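Local coordinates for SusD homolog (PDB 3EHM), which probably binds mucin O-glycans, as a SusD-family protein of a human gut symbiont involved in using these sugars, at residues L122-I127 with Y183-Q188; V128-W133 with A169-S174. All blocks are in the same frame, centred on the assembly; numbering follows the deposited sequence.

Contact 1: L122-I127 with Y183-Q188; sequences LEIANI and YSVMAQ
V185 meets I124 through a single pair of methyl groups: CG1 of V185 lies 3.7 Å from CD1 of I124, the closest approach between the two segments. On the helix, I124 carries its chain onward extended (chi2 173°), which places CD1 at the far end of the branch, near the loop. V185 contributes the branch anti to its own backbone N, and V185 CB is the next atom in line, 4.0 Å from I124 CD1. The two side chains pass in opposite senses, so their ends overlap alongside. The backbone of V185 pairs with G195, which ties this part of the loop to the chain leading into helix 197-215.

M186, a selenomethionine, follows with its backbone in the left-handed helical region. Its methyl CE lies 4.4 Å from CG2 of I124, a looser approach to the other branch. M186 also packs on Y25 and F29 of helix 23-36, and F29 touches I124 as well. Beyond M186 the segment no longer touches 122-127, and NZ of K253 takes the carbonyl O of A187.

On another side of helix 116-140, ND2 of N126 donates to OE1 of E123 at 3.2 Å (167°), from above the carboxylate plane; S174 OG of helix 160-178 also hydrogen-bonds this oxygen. Between the segments there is no hydrogen bond and only 115 Å² is buried: a connecting loop of the mainly helical SusD-like fold meets this part of the helix through apolar contacts on I124, and I121, one turn earlier, also touches V185 and M186.

Contact 2: V128-W133 with A169-S174; sequences VRNIAW and ADLSKS
N130 and L171 form the nearest approach between two almost antiparallel helices, with N130 ND2 4.2 Å from L171 CD2. Their side chains pass in opposite senses, and no hydrogen bond joins the segments. The short helical axes come no closer than 11.1 Å, at 155° between their N-to-C directions, and the 121 Å² buried is correspondingly modest.

The closest packing is inside 128-133, where R129, N130 and W133 build a compact cluster. NH2 of R129 donates to OD1 of N130 over 3.1 Å, in the planes of both the guanidinium and the carbonyl and on a lone pair of the oxygen; a weak bond from NE joins the same atom. CZ3 of W133 lies over one guanidinium face near its rim, 3.2 Å above the plane, while CG of R129 sits over the centre of the indole. W103 adds a cation-pi contact.

Across the helices the approach is looser, and D170 is partly exposed. Its OD2 is near the guanidinium plane but 4.3 Å from R129 NH2, too far for a salt bridge, although the opposite charges should still attract. Y145 OH, bonded to both D170 OD2 and N130 OD1, links the two helices through a third residue.

This antiparallel pair is consistent with the family's tetratrico-peptide-repeat character. Helix 197-215 packs on I131 and L171, helix 23-36 on V128, R129 and I131, and helix 85-110 on A132 and W133.

In the fold
Both contacts use helix 116-140, contact 2 following directly after contact 1, with centres 13 Å apart. The segments of contact 2 both fall between those of contact 1 in sequence. Both are largely buried, but contact 1 is farther from the chain's centre (about 24 Å against 17 Å, centre to centre) and sets a loop on the helix by apolar packing, whereas contact 2 brings two helices together with no direct bond, its polar ends linked through Y145. They meet where OE1 of E123 comes within 2.7 Å of OG of S174, a probable hydrogen bond. Helices 23-36 and 197-215 pack against both, within this largely helical SusD-like fold.

Contact 1: L122-I127 with Y183-Q188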
loop_
_atom_site.group_PDB
_atom_site.type_symbol
_atom_site.label_atom_id
_atom_site.label_comp_id
_atom_site.label_asym_id
_atom_site.label_seq_id
_atom_site.Cartn_x
_atom_site.Cartn_y
_atom_site.Cartn_z
ATOM N N LEU A 122 -3.898 3.460 -25.004
ATOM C CA LEU A 122 -3.862 4.649 -24.164
ATOM C C LEU A 122 -4.665 4.454 -22.883
ATOM O O LEU A 122 -4.213 4.835 -21.804
ATOM C CB LEU A 122 -4.392 5.871 -24.930
ATOM C CG LEU A 122 -4.546 7.169 -24.121
ATOM C CD1 LEU A 122 -3.218 7.559 -23.500
ATOM C CD2 LEU A 122 -5.048 8.282 -25.022
ATOM N N GLU A 123 -5.851 3.856 -22.990
ATOM C CA GLU A 123 -6.672 3.642 -21.801
ATOM C C GLU A 123 -6.027 2.645 -20.839
ATOM O O GLU A 123 -6.161 2.776 -19.625
ATOM C CB GLU A 123 -8.083 3.179 -22.182
ATOM C CG GLU A 123 -8.928 4.248 -22.885
ATOM C CD GLU A 123 -8.852 5.617 -22.212
ATOM O OE1 GLU A 123 -8.869 5.690 -20.963
ATOM O OE2 GLU A 123 -8.783 6.629 -22.941
ATOM N N ILE A 124 -5.330 1.649 -21.375
ATOM C CA ILE A 124 -4.654 0.680 -20.518
ATOM C C ILE A 124 -3.518 1.430 -19.819
ATOM O O ILE A 124 -3.272 1.250 -18.627
ATOM C CB ILE A 124 -4.097 -0.507 -21.344
ATOM C CG1 ILE A 124 -5.263 -1.375 -21.827
ATOM C CG2 ILE A 124 -3.113 -1.338 -20.500
ATOM C CD1 ILE A 124 -4.864 -2.476 -22.780
ATOM N N ALA A 125 -2.841 2.290 -20.570
ATOM C CA ALA A 125 -1.754 3.090 -20.014
ATOM C C ALA A 125 -2.321 4.018 -18.937
ATOM O O ALA A 125 -1.675 4.272 -17.920
ATOM C CB ALA A 125 -1.088 3.900 -21.116
ATOM N N ASN A 126 -3.535 4.517 -19.159
ATOM C CA ASN A 126 -4.178 5.400 -18.194
ATOM C C ASN A 126 -4.473 4.663 -16.881
ATOM O O ASN A 126 -4.350 5.234 -15.801
ATOM C CB ASN A 126 -5.477 5.985 -18.774
ATOM C CG ASN A 126 -5.222 7.098 -19.788
ATOM O OD1 ASN A 126 -4.152 7.705 -19.801
ATOM N ND2 ASN A 126 -6.217 7.383 -20.624
ATOM N N ILE A 127 -4.866 3.398 -16.972
ATOM C CA ILE A 127 -5.151 2.618 -15.771
ATOM C C ILE A 127 -3.861 2.433 -14.968
ATOM O O ILE A 127 -3.836 2.650 -13.756
ATOM C CB ILE A 127 -5.731 1.231 -16.121
ATOM C CG1 ILE A 127 -7.100 1.397 -16.788
ATOM C CG2 ILE A 127 -5.839 0.370 -14.854
ATOM C CD1 ILE A 127 -7.683 0.096 -17.327
ATOM N N TYR A 183 -10.516 -8.270 -28.440
ATOM C CA TYR A 183 -9.272 -8.923 -28.838
ATOM C C TYR A 183 -8.121 -8.533 -27.910
ATOM O O TYR A 183 -8.248 -7.606 -27.115
ATOM C CB TYR A 183 -8.923 -8.551 -30.279
ATOM C CG TYR A 183 -9.037 -7.073 -30.566
ATOM C CD1 TYR A 183 -10.251 -6.511 -30.959
ATOM C CD2 TYR A 183 -7.936 -6.230 -30.419
ATOM C CE1 TYR A 183 -10.368 -5.142 -31.202
ATOM C CE2 TYR A 183 -8.042 -4.859 -30.658
ATOM C CZ TYR A 183 -9.263 -4.324 -31.047
ATOM O OH TYR A 183 -9.375 -2.971 -31.266
ATOM N N SER A 184 -7.000 -9.240 -28.017
ATOM C CA SER A 184 -5.837 -8.963 -27.178
ATOM C C SER A 184 -5.155 -7.651 -27.563
ATOM O O SER A 184 -5.140 -7.265 -28.733
ATOM C CB SER A 184 -4.834 -10.114 -27.275
ATOM O OG SER A 184 -5.420 -11.330 -26.838
ATOM N N VAL A 185 -4.588 -6.970 -26.570
ATOM C CA VAL A 185 -3.910 -5.703 -26.796
ATOM C C VAL A 185 -2.532 -5.685 -26.132
ATOM O O VAL A 185 -2.411 -5.884 -24.921
ATOM C CB VAL A 185 -4.751 -4.526 -26.249
ATOM C CG1 VAL A 185 -3.949 -3.227 -26.325
ATOM C CG2 VAL A 185 -6.040 -4.395 -27.047
HETATM N N MSE A 186 -1.498 -5.451 -26.936
HETATM C CA MSE A 186 -0.120 -5.398 -26.448
HETATM C C MSE A 186 0.304 -6.587 -25.592
HETATM O O MSE A 186 1.040 -6.417 -24.622
HETATM C CB MSE A 186 0.107 -4.124 -25.635
HETATM C CG MSE A 186 0.362 -2.873 -26.447
HETATM SE SE MSE A 186 0.982 -1.495 -25.259
HETATM C CE MSE A 186 -0.575 -1.374 -24.109
ATOM N N ALA A 187 -0.136 -7.787 -25.952
ATOM C CA ALA A 187 0.211 -8.978 -25.179
ATOM C C ALA A 187 1.708 -9.116 -24.907
ATOM O O ALA A 187 2.116 -9.431 -23.793
ATOM C CB ALA A 187 -0.298 -10.228 -25.891
ATOM N N GLN A 188 2.522 -8.890 -25.933
ATOM C CA GLN A 188 3.966 -9.018 -25.803
ATOM C C GLN A 188 4.589 -8.100 -24.755
ATOM O O GLN A 188 5.615 -8.434 -24.167
ATOM C CB GLN A 188 4.643 -8.762 -27.157
ATOM C CG GLN A 188 6.172 -8.785 -27.088
ATOM C CD GLN A 188 6.834 -8.603 -28.444
ATOM O OE1 GLN A 188 8.064 -8.592 -28.552
ATOM N NE2 GLN A 188 6.024 -8.460 -29.486
#

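Contact 2: V128-W133 with A169-S174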
loop_
_atom_site.group_PDB
_atom_site.type_symbol
_atom_site.label_atom_id
_atom_site.label_comp_id
_atom_site.label_asym_id
_atom_site.label_seq_id
_atom_site.Cartn_x
_atom_site.Cartn_y
_atom_site.Cartn_z
ATOM N N VAL A 128 -2.790 2.037 -15.648
ATOM C CA VAL A 128 -1.504 1.848 -14.981
ATOM C C VAL A 128 -1.048 3.163 -14.348
ATOM O O VAL A 128 -0.550 3.179 -13.225
ATOM C CB VAL A 128 -0.426 1.353 -15.968
ATOM C CG1 VAL A 128 0.926 1.288 -15.281
ATOM C CG2 VAL A 128 -0.807 -0.021 -16.490
ATOM N N ARG A 129 -1.227 4.267 -15.067
ATOM C CA ARG A 129 -0.836 5.571 -14.544
ATOM C C ARG A 129 -1.632 5.900 -13.280
ATOM O O ARG A 129 -1.075 6.364 -12.281
ATOM C CB ARG A 129 -1.091 6.667 -15.579
ATOM C CG ARG A 129 -0.583 8.035 -15.144
ATOM C CD ARG A 129 -1.231 9.160 -15.932
ATOM N NE ARG A 129 -2.628 9.354 -15.547
ATOM C CZ ARG A 129 -3.374 10.378 -15.943
ATOM N NH1 ARG A 129 -2.861 11.304 -16.740
ATOM N NH2 ARG A 129 -4.628 10.488 -15.527
ATOM N N ASN A 130 -2.935 5.651 -13.328
ATOM C CA ASN A 130 -3.801 5.944 -12.196
ATOM C C ASN A 130 -3.549 5.076 -10.969
ATOM O O ASN A 130 -3.727 5.538 -9.847
ATOM C CB ASN A 130 -5.269 5.874 -12.624
ATOM C CG ASN A 130 -5.620 6.946 -13.648
ATOM O OD1 ASN A 130 -5.031 8.028 -13.648
ATOM N ND2 ASN A 130 -6.580 6.654 -14.516
ATOM N N ILE A 131 -3.130 3.829 -11.162
ATOM C CA ILE A 131 -2.839 2.980 -10.009
ATOM C C ILE A 131 -1.622 3.580 -9.310
ATOM O O ILE A 131 -1.546 3.620 -8.084
ATOM C CB ILE A 131 -2.491 1.543 -10.418
ATOM C CG1 ILE A 131 -3.704 0.870 -11.052
ATOM C CG2 ILE A 131 -2.045 0.749 -9.187
ATOM C CD1 ILE A 131 -3.397 -0.501 -11.620
ATOM N N ALA A 132 -0.672 4.056 -10.105
ATOM C CA ALA A 132 0.538 4.655 -9.557
ATOM C C ALA A 132 0.249 6.000 -8.891
ATOM O O ALA A 132 0.717 6.264 -7.782
ATOM C CB ALA A 132 1.576 4.832 -10.657
ATOM N N TRP A 133 -0.529 6.846 -9.556
ATOM C CA TRP A 133 -0.828 8.156 -8.993
ATOM C C TRP A 133 -1.824 8.129 -7.846
ATOM O O TRP A 133 -1.970 9.120 -7.132
ATOM C CB TRP A 133 -1.269 9.121 -10.093
ATOM C CG TRP A 133 -0.132 9.494 -11.000
ATOM C CD1 TRP A 133 1.170 9.069 -10.907
ATOM C CD2 TRP A 133 -0.183 10.375 -12.126
ATOM N NE1 TRP A 133 1.927 9.637 -11.902
ATOM C CE2 TRP A 133 1.123 10.442 -12.667
ATOM C CE3 TRP A 133 -1.205 11.118 -12.731
ATOM C CZ2 TRP A 133 1.433 11.223 -13.786
ATOM C CZ3 TRP A 133 -0.897 11.895 -13.844
ATOM C CH2 TRP A 133 0.412 11.940 -14.358
ATOM N N ALA A 169 -13.845 9.447 -12.674
ATOM C CA ALA A 169 -14.421 9.717 -13.981
ATOM C C ALA A 169 -13.524 9.123 -15.064
ATOM O O ALA A 169 -14.012 8.532 -16.029
ATOM C CB ALA A 169 -14.573 11.218 -14.181
ATOM N N ASP A 170 -12.212 9.275 -14.900
ATOM C CA ASP A 170 -11.272 8.743 -15.880
ATOM C C ASP A 170 -11.308 7.217 -15.929
ATOM O O ASP A 170 -11.188 6.627 -17.005
ATOM C CB ASP A 170 -9.841 9.215 -15.589
ATOM C CG ASP A 170 -9.639 10.693 -15.890
ATOM O OD1 ASP A 170 -10.308 11.213 -16.808
ATOM O OD2 ASP A 170 -8.801 11.333 -15.220
ATOM N N LEU A 171 -11.461 6.578 -14.769
ATOM C CA LEU A 171 -11.522 5.118 -14.722
ATOM C C LEU A 171 -12.765 4.622 -15.459
ATOM O O LEU A 171 -12.701 3.646 -16.203
ATOM C CB LEU A 171 -11.539 4.616 -13.271
ATOM C CG LEU A 171 -10.186 4.656 -12.547
ATOM C CD1 LEU A 171 -10.364 4.284 -11.079
ATOM C CD2 LEU A 171 -9.209 3.694 -13.232
ATOM N N SER A 172 -13.891 5.295 -15.259
ATOM C CA SER A 172 -15.124 4.902 -15.937
ATOM C C SER A 172 -14.961 5.062 -17.445
ATOM O O SER A 172 -15.499 4.275 -18.222
ATOM C CB SER A 172 -16.302 5.752 -15.459
ATOM O OG SER A 172 -16.551 5.533 -14.088
ATOM N N LYS A 173 -14.220 6.087 -17.858
ATOM C CA LYS A 173 -13.989 6.311 -19.279
ATOM C C LYS A 173 -13.174 5.162 -19.863
ATOM O O LYS A 173 -13.479 4.661 -20.945
ATOM C CB LYS A 173 -13.252 7.628 -19.510
ATOM C CG LYS A 173 -12.985 7.908 -20.983
ATOM C CD LYS A 173 -12.221 9.205 -21.188
ATOM C CE LYS A 173 -11.923 9.423 -22.668
ATOM N NZ LYS A 173 -11.147 10.678 -22.901
ATOM N N SER A 174 -12.134 4.748 -19.147
ATOM C CA SER A 174 -11.294 3.643 -19.597
ATOM C C SER A 174 -12.126 2.367 -19.737
ATOM O O SER A 174 -12.032 1.658 -20.739
ATOM C CB SER A 174 -10.150 3.396 -18.606
ATOM O OG SER A 174 -9.207 4.455 -18.624
#